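Local coordinates for PA1221 (Pseudomonas aeruginosa, PDB 4DG8), which belongs to the ANL superfamily of AMP-binding enzymes, carries a phosphopantetheine attachment site near its C-terminus, and is modelled here with adenosine monophosphate, at residues Ala25-Val30 and Gly188-Cys193; Ala163-Tyr168 and Cys184-Ile189; Asp271-Gly276 and Leu298-Leu303; Leu288-Val293 and Asp331-Gly336; Gln436-Gln441 and Ala474-Leu479. All coordinates share one frame; numbering follows the deposited sequence.

Contacts 1 and 2 form one neighbourhood, their centres about 7 Å apart: both use helix 186-193, share Gly-188 and Ile-189, and are joined by a probable hydrogen bond between Val-29 N and His-186 ND1 (2.9 Å). Contacts 3 and 4 make a second group, centres about 16 Å apart, at the two ends of helix 290-299. Contact 5 stands alone, with its centre about 35 Å from that of contact 2 and about 44 Å from that of contact 3. Contact 4 approaches the bound adenosine monophosphate, the side chain of Leu-288 lying about 5 Å from it. The side chain of Cys-184, in contact 2, is about 9 Å from the same ligand. The side chain of Arg-191 is about 11 Å from it.

Contact 1: residues Ala25-Val30 and Gly188-Cys193; sequences AHPTVV and GITRLC
The backbone of His-26 to Val-29 passes beside one flank of helix 186-193, with the CA atoms of His-26 and Arg-191 6.2 Å apart and those of Val-29 and Thr-190 at 6.1 Å. This is a helix N-terminus docked on another helix: Thr-28 is the N-cap of helix 29-39, and its OG1 bonds to Ala-31 N. Thr-190 sits at the middle of the contact. Its OG1, between the backbone N and the carbonyl carbon (chi1 60°), donates to Pro-27 O over 2.7 Å, lying in the plane of that carbonyl. The pyrrolidine ring of Pro-27 slides past the threonine in the opposite direction. Further along, Val-29 CG2 packs on Ile-189 CB at 3.8 Å, and Trp-223 of helix 217-226 touches both residues. The Arg-191 side chain turns its guanidinium away to Asn-314 O, Thr-315 O and Thr-342 OG1. The imidazole of His-26 is held at two corners, NE2 by Leu-20 O and ND1 by a water in the ring plane (2.6 Å) that also donates weakly to Thr-190 O. Against one face of this ring rests Arg-191 CB, a CH-pi contact 3.6 Å from the centroid.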
# COMPACT_ATOMS: atom_id res chain seq x y z
N ALA A 25 17.57 -15.40 -1.33
CA ALA A 25 18.74 -14.56 -1.09
C ALA A 25 18.41 -13.50 -0.05
O ALA A 25 19.24 -12.66 0.29
CB ALA A 25 19.22 -13.91 -2.37
N HIS A 26 17.18 -13.53 0.44
CA HIS A 26 16.73 -12.52 1.39
C HIS A 26 16.32 -13.20 2.69
O HIS A 26 15.83 -14.32 2.68
CB HIS A 26 15.59 -11.69 0.76
CG HIS A 26 16.03 -10.97 -0.48
ND1 HIS A 26 16.57 -9.70 -0.45
CD2 HIS A 26 16.07 -11.37 -1.78
CE1 HIS A 26 16.89 -9.33 -1.68
NE2 HIS A 26 16.59 -10.32 -2.50
N PRO A 27 16.55 -12.53 3.82
CA PRO A 27 16.23 -13.17 5.10
C PRO A 27 14.73 -13.06 5.38
O PRO A 27 14.06 -12.22 4.76
CB PRO A 27 17.04 -12.34 6.11
CG PRO A 27 16.96 -10.91 5.51
CD PRO A 27 17.00 -11.12 3.99
N THR A 28 14.20 -13.90 6.26
CA THR A 28 12.82 -13.72 6.69
C THR A 28 12.72 -12.40 7.48
O THR A 28 13.74 -11.87 7.94
CB THR A 28 12.32 -14.88 7.56
OG1 THR A 28 12.95 -14.81 8.84
CG2 THR A 28 12.61 -16.26 6.90
N VAL A 29 11.52 -11.85 7.61
CA VAL A 29 11.35 -10.64 8.41
C VAL A 29 11.76 -10.89 9.87
O VAL A 29 12.31 -10.02 10.52
CB VAL A 29 9.89 -10.14 8.39
CG1 VAL A 29 9.73 -8.99 9.35
CG2 VAL A 29 9.48 -9.73 6.98
N VAL A 30 11.48 -12.09 10.37
CA VAL A 30 11.71 -12.36 11.78
C VAL A 30 13.20 -12.58 12.07
O VAL A 30 13.68 -12.20 13.12
CB VAL A 30 10.88 -13.54 12.29
CG1 VAL A 30 9.37 -13.23 12.18
CG2 VAL A 30 11.23 -14.78 11.53
N GLY A 188 9.74 -10.35 -0.04
CA GLY A 188 9.32 -9.12 -0.69
C GLY A 188 9.56 -7.95 0.24
O GLY A 188 10.02 -6.85 -0.17
N ILE A 189 9.30 -8.19 1.52
CA ILE A 189 9.51 -7.18 2.55
C ILE A 189 10.98 -6.89 2.84
O ILE A 189 11.38 -5.71 2.90
CB ILE A 189 8.83 -7.57 3.89
CG1 ILE A 189 7.32 -7.71 3.68
CG2 ILE A 189 9.12 -6.50 4.93
CD1 ILE A 189 6.58 -8.16 4.93
N THR A 190 11.78 -7.94 3.06
CA THR A 190 13.19 -7.71 3.41
C THR A 190 13.97 -7.18 2.19
O THR A 190 14.88 -6.37 2.35
CB THR A 190 13.90 -8.96 4.03
OG1 THR A 190 13.87 -10.04 3.10
CG2 THR A 190 13.21 -9.39 5.34
N ARG A 191 13.59 -7.60 0.98
CA ARG A 191 14.22 -7.05 -0.23
C ARG A 191 13.84 -5.58 -0.36
O ARG A 191 14.68 -4.75 -0.72
CB ARG A 191 13.89 -7.85 -1.50
CG ARG A 191 12.54 -7.48 -2.21
CD ARG A 191 12.74 -6.21 -3.06
NE ARG A 191 11.80 -6.05 -4.17
CZ ARG A 191 10.54 -5.64 -4.05
NH1 ARG A 191 10.02 -5.38 -2.85
NH2 ARG A 191 9.78 -5.50 -5.13
N LEU A 192 12.59 -5.24 -0.03
CA LEU A 192 12.18 -3.85 -0.07
C LEU A 192 13.01 -2.98 0.88
O LEU A 192 13.42 -1.86 0.52
CB LEU A 192 10.68 -3.70 0.30
CG LEU A 192 10.17 -2.25 0.45
CD1 LEU A 192 10.24 -1.52 -0.89
CD2 LEU A 192 8.76 -2.18 1.04
N CYS A 193 13.23 -3.47 2.10
CA CYS A 193 13.77 -2.61 3.16
C CYS A 193 15.29 -2.57 3.36
O CYS A 193 15.79 -1.66 4.03
CB CYS A 193 13.10 -2.94 4.50
SG CYS A 193 11.29 -2.83 4.46
O HOH W 1 16.94 -8.26 1.65

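Contact 2: residues Ala163-Tyr168 and Cys184-Ile189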
# COMPACT_ATOMS: atom_id res chain seq x y z
N ALA A 163 12.11 -17.48 3.42
CA ALA A 163 11.66 -16.13 3.08
C ALA A 163 10.50 -16.15 2.07
O ALA A 163 9.90 -15.11 1.77
CB ALA A 163 12.82 -15.31 2.57
N ASP A 164 10.19 -17.34 1.57
CA ASP A 164 9.05 -17.53 0.70
C ASP A 164 7.74 -17.65 1.49
O ASP A 164 6.67 -17.65 0.90
CB ASP A 164 9.25 -18.75 -0.22
CG ASP A 164 9.37 -20.05 0.55
OD1 ASP A 164 9.66 -20.03 1.76
OD2 ASP A 164 9.19 -21.11 -0.07
N GLN A 165 7.82 -17.74 2.81
CA GLN A 165 6.61 -17.75 3.63
C GLN A 165 5.80 -16.48 3.38
O GLN A 165 6.37 -15.38 3.23
CB GLN A 165 6.98 -17.80 5.12
CG GLN A 165 5.83 -18.23 6.03
CD GLN A 165 5.53 -19.72 5.90
OE1 GLN A 165 6.16 -20.42 5.11
NE2 GLN A 165 4.58 -20.21 6.68
N ILE A 166 4.48 -16.61 3.32
CA ILE A 166 3.60 -15.44 3.19
C ILE A 166 3.71 -14.62 4.47
O ILE A 166 3.61 -15.17 5.57
CB ILE A 166 2.11 -15.86 3.00
CG1 ILE A 166 1.97 -16.89 1.88
CG2 ILE A 166 1.21 -14.61 2.77
CD1 ILE A 166 2.52 -16.41 0.54
N ALA A 167 4.04 -13.34 4.32
CA ALA A 167 3.94 -12.35 5.41
C ALA A 167 2.56 -11.68 5.57
O ALA A 167 2.08 -11.42 6.68
CB ALA A 167 5.04 -11.29 5.26
N TYR A 168 1.93 -11.34 4.46
CA TYR A 168 0.64 -10.66 4.56
C TYR A 168 -0.20 -10.76 3.31
O TYR A 168 0.30 -11.12 2.24
CB TYR A 168 0.81 -9.19 5.01
CG TYR A 168 1.53 -8.28 4.03
CD1 TYR A 168 0.88 -7.77 2.91
CD2 TYR A 168 2.84 -7.89 4.27
CE1 TYR A 168 1.55 -6.93 2.02
CE2 TYR A 168 3.51 -7.04 3.39
CZ TYR A 168 2.87 -6.57 2.27
OH TYR A 168 3.55 -5.72 1.41
N CYS A 184 1.82 -11.50 -0.20
CA CYS A 184 3.19 -11.01 -0.26
C CYS A 184 4.05 -11.78 0.75
O CYS A 184 3.58 -12.24 1.77
CB CYS A 184 3.25 -9.51 -0.01
SG CYS A 184 2.55 -8.58 -1.44
N THR A 185 5.33 -11.88 0.43
CA THR A 185 6.21 -12.88 0.99
C THR A 185 7.15 -12.15 1.97
O THR A 185 7.29 -10.93 1.89
CB THR A 185 6.96 -13.46 -0.22
OG1 THR A 185 6.95 -14.89 -0.20
CG2 THR A 185 8.33 -12.88 -0.35
N HIS A 186 7.70 -12.85 2.95
CA HIS A 186 8.79 -12.31 3.78
C HIS A 186 9.93 -11.66 2.95
O HIS A 186 10.40 -10.55 3.24
CB HIS A 186 9.36 -13.39 4.71
CG HIS A 186 8.56 -13.63 5.96
ND1 HIS A 186 9.04 -13.31 7.22
CD2 HIS A 186 7.34 -14.19 6.15
CE1 HIS A 186 8.13 -13.64 8.13
NE2 HIS A 186 7.08 -14.16 7.50
N ALA A 187 10.37 -12.37 1.90
CA ALA A 187 11.38 -11.85 0.99
C ALA A 187 11.01 -10.53 0.33
O ALA A 187 11.87 -9.69 0.12
CB ALA A 187 11.72 -12.88 -0.09
N GLY A 188 9.74 -10.35 -0.04
CA GLY A 188 9.32 -9.12 -0.69
C GLY A 188 9.56 -7.95 0.24
O GLY A 188 10.02 -6.85 -0.17
N ILE A 189 9.30 -8.19 1.52
CA ILE A 189 9.51 -7.18 2.55
C ILE A 189 10.98 -6.89 2.84
O ILE A 189 11.38 -5.71 2.90
CB ILE A 189 8.83 -7.57 3.89
CG1 ILE A 189 7.32 -7.71 3.68
CG2 ILE A 189 9.12 -6.50 4.93
CD1 ILE A 189 6.58 -8.16 4.93
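Cys-184 and Tyr-168 meet through backbone and side chain alike. Cys-184 N donates to Tyr-168 O, while Cys-184 O receives two donors, Ala-167 N at 2.8 Å and Tyr-168 N at 3.3 Å. The shorter of these bonds is the more bent, 137° at the hydrogen against 168° for the longer. Tyr-168 CG stands between its own backbone N and carbonyl carbon (chi1 65°), which brings the root of the ring to the side of Cys-184. One face of the ring receives Cys-184 CB in a CH-pi contact, 3.9 Å from the centroid, and SG makes an oblique sulfur-aromatic contact with the same ring. At the ring's edge, Ile-189 CD1 touches CE2 at 3.6 Å; the same methyl presses on Ala-167 CB at 3.5 Å. The two residues, Ala-167 and Tyr-168, that share Cys-184 make a classic beta bulge in the hairpin of strands 166-172 and 180-185, and the register shifts by one from the non-hydrogen-bonded pair Ile-166 and Thr-185. There the second strand runs directly into helix 186-193. The first turn of that helix is bonded back to the opposite segment: His-186 N reaches Gln-165 O almost in line with the carbonyl (2.9 Å), and Ala-187 N uses a lone pair of Ala-163 O (2.8 Å). The His-186 imidazole stands edge-on to the carbonyl oxygens of Gln-165 and Ile-166. Farther out, His-186 ND1 pairs with Val-29 N, Phe-161 meets the imidazole, Tyr-168 OH bonds to Thr-219 OG1, and Tyr-104 meets the phenol ring.

Contact 3: residues Asp271-Gly276 and Leu298-Leu303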
# COMPACT_ATOMS: atom_id res chain seq x y z
N ASP A 271 1.29 24.49 3.34
CA ASP A 271 2.38 24.88 4.21
C ASP A 271 3.65 24.10 3.88
O ASP A 271 3.98 23.13 4.56
CB ASP A 271 1.96 24.68 5.66
CG ASP A 271 3.10 24.91 6.64
OD1 ASP A 271 4.06 25.64 6.30
OD2 ASP A 271 3.03 24.36 7.75
N PRO A 272 4.35 24.49 2.81
CA PRO A 272 5.51 23.71 2.37
C PRO A 272 6.58 23.60 3.46
O PRO A 272 7.35 22.66 3.41
CB PRO A 272 6.04 24.51 1.17
CG PRO A 272 5.56 25.89 1.41
CD PRO A 272 4.19 25.72 2.03
N ASP A 273 6.62 24.54 4.41
CA ASP A 273 7.56 24.40 5.52
C ASP A 273 7.22 23.24 6.46
O ASP A 273 8.04 22.91 7.32
CB ASP A 273 7.70 25.70 6.34
CG ASP A 273 8.53 26.76 5.62
OD1 ASP A 273 9.19 26.45 4.60
OD2 ASP A 273 8.55 27.92 6.11
N CYS A 274 6.04 22.62 6.34
CA CYS A 274 5.73 21.51 7.26
C CYS A 274 6.63 20.29 7.04
O CYS A 274 6.69 19.37 7.87
CB CYS A 274 4.25 21.12 7.24
SG CYS A 274 3.73 20.14 5.83
N LEU A 275 7.34 20.27 5.93
CA LEU A 275 8.24 19.16 5.64
C LEU A 275 9.58 19.32 6.36
O LEU A 275 10.35 18.36 6.47
CB LEU A 275 8.48 19.04 4.14
CG LEU A 275 7.19 18.92 3.31
CD1 LEU A 275 7.53 18.91 1.83
CD2 LEU A 275 6.35 17.70 3.74
N GLY A 276 9.85 20.53 6.86
CA GLY A 276 11.13 20.83 7.48
C GLY A 276 11.51 19.81 8.55
O GLY A 276 10.70 19.47 9.40
N LEU A 298 12.59 23.46 -4.05
CA LEU A 298 13.09 24.83 -4.02
C LEU A 298 13.01 25.39 -2.60
O LEU A 298 13.82 26.24 -2.24
CB LEU A 298 12.35 25.73 -5.01
CG LEU A 298 12.64 25.38 -6.48
CD1 LEU A 298 11.79 26.19 -7.45
CD2 LEU A 298 14.13 25.57 -6.77
N ARG A 299 12.05 24.93 -1.80
CA ARG A 299 12.03 25.34 -0.39
C ARG A 299 13.01 24.54 0.52
O ARG A 299 13.56 25.06 1.49
CB ARG A 299 10.60 25.27 0.16
CG ARG A 299 10.41 25.88 1.53
CD ARG A 299 10.81 27.36 1.55
NE ARG A 299 10.76 27.90 2.90
CZ ARG A 299 11.35 29.03 3.28
NH1 ARG A 299 12.06 29.74 2.42
NH2 ARG A 299 11.23 29.43 4.54
N HIS A 300 13.22 23.26 0.20
CA HIS A 300 14.07 22.36 1.00
C HIS A 300 15.12 21.73 0.11
O HIS A 300 14.96 20.58 -0.32
CB HIS A 300 13.22 21.24 1.63
CG HIS A 300 12.04 21.74 2.40
ND1 HIS A 300 12.10 22.10 3.73
CD2 HIS A 300 10.76 21.97 2.01
CE1 HIS A 300 10.92 22.52 4.13
NE2 HIS A 300 10.08 22.45 3.11
N PRO A 301 16.20 22.46 -0.20
CA PRO A 301 17.19 21.94 -1.16
C PRO A 301 18.04 20.76 -0.65
O PRO A 301 18.62 20.05 -1.47
CB PRO A 301 18.06 23.17 -1.47
CG PRO A 301 17.92 24.05 -0.27
CD PRO A 301 16.51 23.83 0.25
N ARG A 302 18.10 20.55 0.66
CA ARG A 302 18.86 19.43 1.21
C ARG A 302 17.98 18.19 1.41
O ARG A 302 18.46 17.13 1.81
CB ARG A 302 19.49 19.82 2.55
CG ARG A 302 20.59 20.90 2.49
CD ARG A 302 20.98 21.33 3.91
NE ARG A 302 19.87 22.03 4.56
CZ ARG A 302 19.58 23.31 4.34
NH1 ARG A 302 20.32 24.02 3.49
NH2 ARG A 302 18.55 23.88 4.96
N LEU A 303 16.69 18.32 1.14
CA LEU A 303 15.77 17.19 1.29
C LEU A 303 16.05 16.15 0.20
O LEU A 303 16.23 16.48 -0.96
CB LEU A 303 14.31 17.67 1.25
CG LEU A 303 13.26 16.56 1.20
CD1 LEU A 303 13.35 15.67 2.45
CD2 LEU A 303 11.86 17.15 1.04
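Asp-273 and Arg-299 form a salt bridge across the surface between two loop ends of the AMP-binding fold. The segment 271-276 is the 3-10 turn that leaves helix 261-270 for strand 280-284. Its partner, 298-303, is the turn that leaves helix 290-299 for strand 304-309; each helix belongs to a beta-alpha-beta crossover of the same mixed sheet. In the salt bridge Arg-299 NE donates to Asp-273 OD1 over 2.7 Å, nearly straight at 172°, on the syn lone pair of the oxygen and within the guanidinium plane. NH2 adds a weak bond to OD2 (3.5 Å), with carboxylate and guanidinium only 25° from coplanar. The other hydrogen bond runs from His-300 NE2 to Pro-272 O (2.8 Å); the oxygen lies close to the imidazole plane, while the nitrogen sits 40° above the plane of the carbonyl. This fixes a proton on NE2. Asp-273 OD1, 4.4 Å from His-300 NE2, might slightly favour a charged imidazole, though its salt bridge to Arg-299 probably weakens any such influence. Gly-276 N approaches CE1 of the same ring at 3.5 Å. Leu-275 CB makes a CH-pi contact over the ring face, 4.3 Å from the centroid.

Contact 4: residues Leu288-Val293 and Asp331-Gly336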
# COMPACT_ATOMS: atom_id res chain seq x y z
N LEU A 288 3.48 12.11 -10.33
CA LEU A 288 3.85 13.24 -9.51
C LEU A 288 3.60 14.55 -10.27
O LEU A 288 3.74 14.62 -11.50
CB LEU A 288 5.32 13.15 -9.08
CG LEU A 288 5.81 11.93 -8.30
CD1 LEU A 288 7.22 12.22 -7.80
CD2 LEU A 288 4.88 11.58 -7.14
N SER A 289 3.25 15.58 -9.51
CA SER A 289 3.04 16.91 -10.07
C SER A 289 4.38 17.66 -10.00
O SER A 289 4.83 18.05 -8.93
CB SER A 289 1.97 17.64 -9.25
OG SER A 289 1.98 19.03 -9.48
N VAL A 290 4.98 17.88 -11.16
CA VAL A 290 6.24 18.59 -11.22
C VAL A 290 6.16 19.97 -10.54
O VAL A 290 7.07 20.35 -9.82
CB VAL A 290 6.78 18.67 -12.67
CG1 VAL A 290 8.07 19.50 -12.73
CG2 VAL A 290 7.03 17.24 -13.22
N PRO A 291 5.07 20.71 -10.76
CA PRO A 291 5.04 22.02 -10.08
C PRO A 291 5.11 21.93 -8.54
O PRO A 291 5.72 22.80 -7.91
CB PRO A 291 3.71 22.62 -10.53
CG PRO A 291 3.48 22.01 -11.90
CD PRO A 291 3.98 20.58 -11.76
N HIS A 292 4.49 20.91 -7.95
CA HIS A 292 4.54 20.73 -6.50
C HIS A 292 5.92 20.22 -6.03
O HIS A 292 6.43 20.64 -4.99
CB HIS A 292 3.41 19.80 -6.02
CG HIS A 292 2.04 20.40 -6.13
ND1 HIS A 292 1.29 20.36 -7.29
CD2 HIS A 292 1.29 21.08 -5.23
CE1 HIS A 292 0.14 20.98 -7.10
NE2 HIS A 292 0.12 21.43 -5.85
N VAL A 293 6.53 19.31 -6.80
CA VAL A 293 7.87 18.82 -6.49
C VAL A 293 8.86 19.98 -6.54
O VAL A 293 9.75 20.09 -5.69
CB VAL A 293 8.33 17.68 -7.43
CG1 VAL A 293 9.82 17.36 -7.23
CG2 VAL A 293 7.48 16.44 -7.23
N ASP A 331 8.88 17.42 -17.84
CA ASP A 331 7.41 17.40 -17.86
C ASP A 331 6.91 16.39 -16.84
O ASP A 331 5.75 16.42 -16.45
CB ASP A 331 6.88 16.98 -19.24
CG ASP A 331 6.86 18.11 -20.27
OD1 ASP A 331 7.38 19.22 -19.99
OD2 ASP A 331 6.33 17.87 -21.37
N ASP A 332 7.78 15.47 -16.44
CA ASP A 332 7.43 14.44 -15.45
C ASP A 332 8.68 14.06 -14.68
O ASP A 332 9.77 14.11 -15.22
CB ASP A 332 6.90 13.19 -16.16
CG ASP A 332 7.96 12.53 -17.06
OD1 ASP A 332 8.19 13.06 -18.17
OD2 ASP A 332 8.55 11.50 -16.67
N ILE A 333 8.52 13.65 -13.42
CA ILE A 333 9.63 13.12 -12.63
C ILE A 333 9.83 11.65 -13.00
O ILE A 333 8.88 10.87 -12.92
CB ILE A 333 9.33 13.16 -11.12
CG1 ILE A 333 8.93 14.58 -10.68
CG2 ILE A 333 10.53 12.63 -10.32
CD1 ILE A 333 9.99 15.64 -10.96
N PRO A 334 11.06 11.27 -13.41
CA PRO A 334 11.33 9.86 -13.72
C PRO A 334 10.89 8.96 -12.57
O PRO A 334 10.86 9.43 -11.41
CB PRO A 334 12.86 9.81 -13.85
CG PRO A 334 13.26 11.20 -14.28
CD PRO A 334 12.25 12.13 -13.59
N ILE A 335 10.49 7.73 -12.89
CA ILE A 335 10.27 6.72 -11.85
C ILE A 335 11.54 5.90 -11.67
O ILE A 335 11.61 4.99 -10.84
CB ILE A 335 9.04 5.81 -12.12
CG1 ILE A 335 9.18 5.05 -13.44
CG2 ILE A 335 7.75 6.64 -12.06
CD1 ILE A 335 7.98 4.12 -13.77
N GLY A 336 12.57 6.26 -12.44
CA GLY A 336 13.91 5.75 -12.23
C GLY A 336 14.22 4.32 -12.65
O GLY A 336 13.95 3.93 -13.79
O HOH W 2 5.74 13.03 -12.73
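Val-290 and Ile-333 meet with no flat side chain between them, CG2 of the valine 4.1 Å from CD1 of the isoleucine; the imidazole of His-292, on the first turn of the helix, instead takes Ser-289 OG at its edge, in plane, through a 2.7 Å hydrogen bond between Ser-289 OG and His-292 ND1. The carboxylate of Asp-332 turns outside the two segments, to a salt bridge with Arg-413. The side chains that join the segments are aliphatic. Ile-333 is the centre, reaching into a triangle of Leu-288, Val-290 and Val-293. Leu-288 crosses it at about a right angle, CD1 lying 4.0 Å from Ile-333 CB, whereas Val-293 comes tip to tip, CG1 to Ile-333 CD1. Leu-288 also places this packing beside the bound adenosine monophosphate, about 5 Å from its side chain. Here the chain enters helix 290-299, with Ser-289 as the N-cap residue; the helix is the crossover of a beta-alpha-beta unit that carries strand 280-284 to the parallel strand 304-309. The loop 331-336 packs on its start before strand 337-338 joins the same sheet. Val-290 has CG2 anti to its carbonyl carbon and beside the backbone N, where this methyl meets the loop backbone: Asp-332 CA and Asp-331 O are both at 3.6 Å. One water also spans the two segments, donating to Leu-288 O (2.8 Å) and accepting from Ile-333 N (2.9 Å).

Contact 5: residues Gln436-Gln441 and Ala474-Leu479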
# COMPACT_ATOMS: atom_id res chain seq x y z
N GLN A 436 -20.53 -0.39 -14.34
CA GLN A 436 -21.39 -1.41 -14.94
C GLN A 436 -22.27 -2.02 -13.86
O GLN A 436 -23.43 -2.35 -14.09
CB GLN A 436 -20.55 -2.48 -15.65
CG GLN A 436 -21.36 -3.63 -16.25
CD GLN A 436 -22.41 -3.16 -17.26
OE1 GLN A 436 -23.57 -3.57 -17.20
NE2 GLN A 436 -21.99 -2.31 -18.20
N ARG A 437 -21.71 -2.12 -12.65
CA ARG A 437 -22.45 -2.61 -11.50
C ARG A 437 -23.62 -1.69 -11.09
O ARG A 437 -24.71 -2.16 -10.76
CB ARG A 437 -21.50 -2.86 -10.33
CG ARG A 437 -22.18 -3.43 -9.12
CD ARG A 437 -21.18 -3.90 -8.06
NE ARG A 437 -21.92 -4.56 -6.98
CZ ARG A 437 -21.46 -4.77 -5.75
NH1 ARG A 437 -20.24 -4.36 -5.40
NH2 ARG A 437 -22.24 -5.38 -4.86
N PHE A 438 -23.39 -0.37 -11.12
CA PHE A 438 -24.48 0.58 -10.92
C PHE A 438 -25.55 0.44 -12.01
O PHE A 438 -26.74 0.47 -11.71
CB PHE A 438 -23.96 2.02 -10.88
CG PHE A 438 -23.62 2.51 -9.49
CD1 PHE A 438 -24.58 3.14 -8.71
CD2 PHE A 438 -22.34 2.37 -8.98
CE1 PHE A 438 -24.28 3.60 -7.43
CE2 PHE A 438 -22.03 2.83 -7.70
CZ PHE A 438 -23.00 3.44 -6.93
N ARG A 439 -25.12 0.28 -13.26
CA ARG A 439 -26.07 0.11 -14.37
C ARG A 439 -27.07 -1.01 -14.11
O ARG A 439 -28.23 -0.94 -14.54
CB ARG A 439 -25.34 -0.17 -15.69
CG ARG A 439 -24.86 1.05 -16.42
CD ARG A 439 -24.42 0.70 -17.83
NE ARG A 439 -23.58 1.75 -18.39
CZ ARG A 439 -22.28 1.86 -18.14
NH1 ARG A 439 -21.67 0.98 -17.35
NH2 ARG A 439 -21.57 2.85 -18.68
N ARG A 440 -26.62 -2.05 -13.41
CA ARG A 440 -27.43 -3.25 -13.19
C ARG A 440 -28.48 -3.13 -12.07
O ARG A 440 -29.30 -4.04 -11.90
CB ARG A 440 -26.53 -4.48 -12.98
CG ARG A 440 -25.72 -4.86 -14.22
CD ARG A 440 -25.11 -6.25 -14.10
NE ARG A 440 -24.15 -6.33 -13.01
CZ ARG A 440 -22.86 -6.59 -13.16
NH1 ARG A 440 -22.36 -6.82 -14.38
NH2 ARG A 440 -22.06 -6.64 -12.10
N GLN A 441 -28.46 -2.04 -11.31
CA GLN A 441 -29.56 -1.78 -10.38
C GLN A 441 -30.82 -1.56 -11.20
O GLN A 441 -30.78 -0.94 -12.27
CB GLN A 441 -29.29 -0.56 -9.49
CG GLN A 441 -27.97 -0.58 -8.74
CD GLN A 441 -27.89 -1.68 -7.70
OE1 GLN A 441 -27.01 -2.53 -7.76
NE2 GLN A 441 -28.81 -1.66 -6.73
N ALA A 474 -29.34 0.64 -1.95
CA ALA A 474 -29.11 -0.72 -1.49
C ALA A 474 -27.73 -1.20 -1.92
O ALA A 474 -27.12 -2.03 -1.24
CB ALA A 474 -30.19 -1.66 -2.00
N LEU A 475 -27.25 -0.69 -3.05
CA LEU A 475 -25.88 -0.97 -3.48
C LEU A 475 -24.86 -0.27 -2.58
O LEU A 475 -23.90 -0.88 -2.12
CB LEU A 475 -25.68 -0.56 -4.94
CG LEU A 475 -24.25 -0.68 -5.48
CD1 LEU A 475 -23.70 -2.09 -5.30
CD2 LEU A 475 -24.23 -0.28 -6.95
N LEU A 476 -25.09 1.02 -2.33
CA LEU A 476 -24.20 1.79 -1.46
C LEU A 476 -24.04 1.12 -0.09
O LEU A 476 -22.92 1.03 0.44
CB LEU A 476 -24.73 3.22 -1.27
CG LEU A 476 -24.87 4.05 -2.54
CD1 LEU A 476 -25.40 5.43 -2.19
CD2 LEU A 476 -23.54 4.16 -3.25
N ARG A 477 -25.15 0.65 0.48
CA ARG A 477 -25.11 -0.09 1.73
C ARG A 477 -24.18 -1.31 1.70
O ARG A 477 -23.63 -1.70 2.73
CB ARG A 477 -26.52 -0.53 2.14
CG ARG A 477 -27.39 0.59 2.67
CD ARG A 477 -28.62 0.02 3.33
NE ARG A 477 -29.56 -0.55 2.38
CZ ARG A 477 -30.57 0.12 1.83
NH1 ARG A 477 -30.78 1.39 2.15
NH2 ARG A 477 -31.39 -0.48 0.97
N GLN A 478 -24.03 -1.93 0.53
CA GLN A 478 -23.20 -3.14 0.41
C GLN A 478 -21.74 -2.87 0.06
O GLN A 478 -20.90 -3.77 0.16
CB GLN A 478 -23.79 -4.08 -0.64
CG GLN A 478 -25.08 -4.75 -0.21
CD GLN A 478 -25.55 -5.76 -1.22
OE1 GLN A 478 -26.34 -5.44 -2.11
NE2 GLN A 478 -25.05 -6.99 -1.12
N LEU A 479 -21.44 -1.65 -0.36
CA LEU A 479 -20.08 -1.30 -0.78
C LEU A 479 -19.21 -0.90 0.41
O LEU A 479 -19.71 -0.39 1.41
CB LEU A 479 -20.09 -0.18 -1.83
CG LEU A 479 -20.84 -0.42 -3.15
CD1 LEU A 479 -20.92 0.87 -3.97
CD2 LEU A 479 -20.20 -1.55 -3.97
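Helices 431-439 and 473-478 pack here through Phe-438 and Leu-475, whose CA atoms are 7.7 Å apart. Leu-475 inserts between Arg-437, Phe-438 and Gln-441, on the last turn of helix 431-439 and just after it. Its chi1 of 175°, anti to the backbone N, carries CG toward the other helix; the two methyls on it have different partners. CD2 sits over the centre of the Phe-438 ring, 3.6 Å from the centroid and only 2° off the ring normal, so all six ring carbons are about equally far from it. CD1 lies over one face of the Arg-437 guanidinium, 3.5 Å from NE. Strands 444-454 and 457-466 run between the two helices in sequence, and the pair is consistent with the small C-terminal domain of ANL enzymes. Arg-437 is extended from CG to NE, alongside Leu-479, which it slides past in the opposite direction. At the rim of the Phe-438 ring, Leu-476 CD2 meets CZ at 3.8 Å, its side chain at about a right angle to the phenylalanine. Gln-441 is bent at chi2, which brings CD to Leu-475; OE1 lies 3.7 Å from Leu-475 CB. Pro-472 touches both Gln-441 and Phe-438, and Pro-485 packs on Phe-438 and Leu-476.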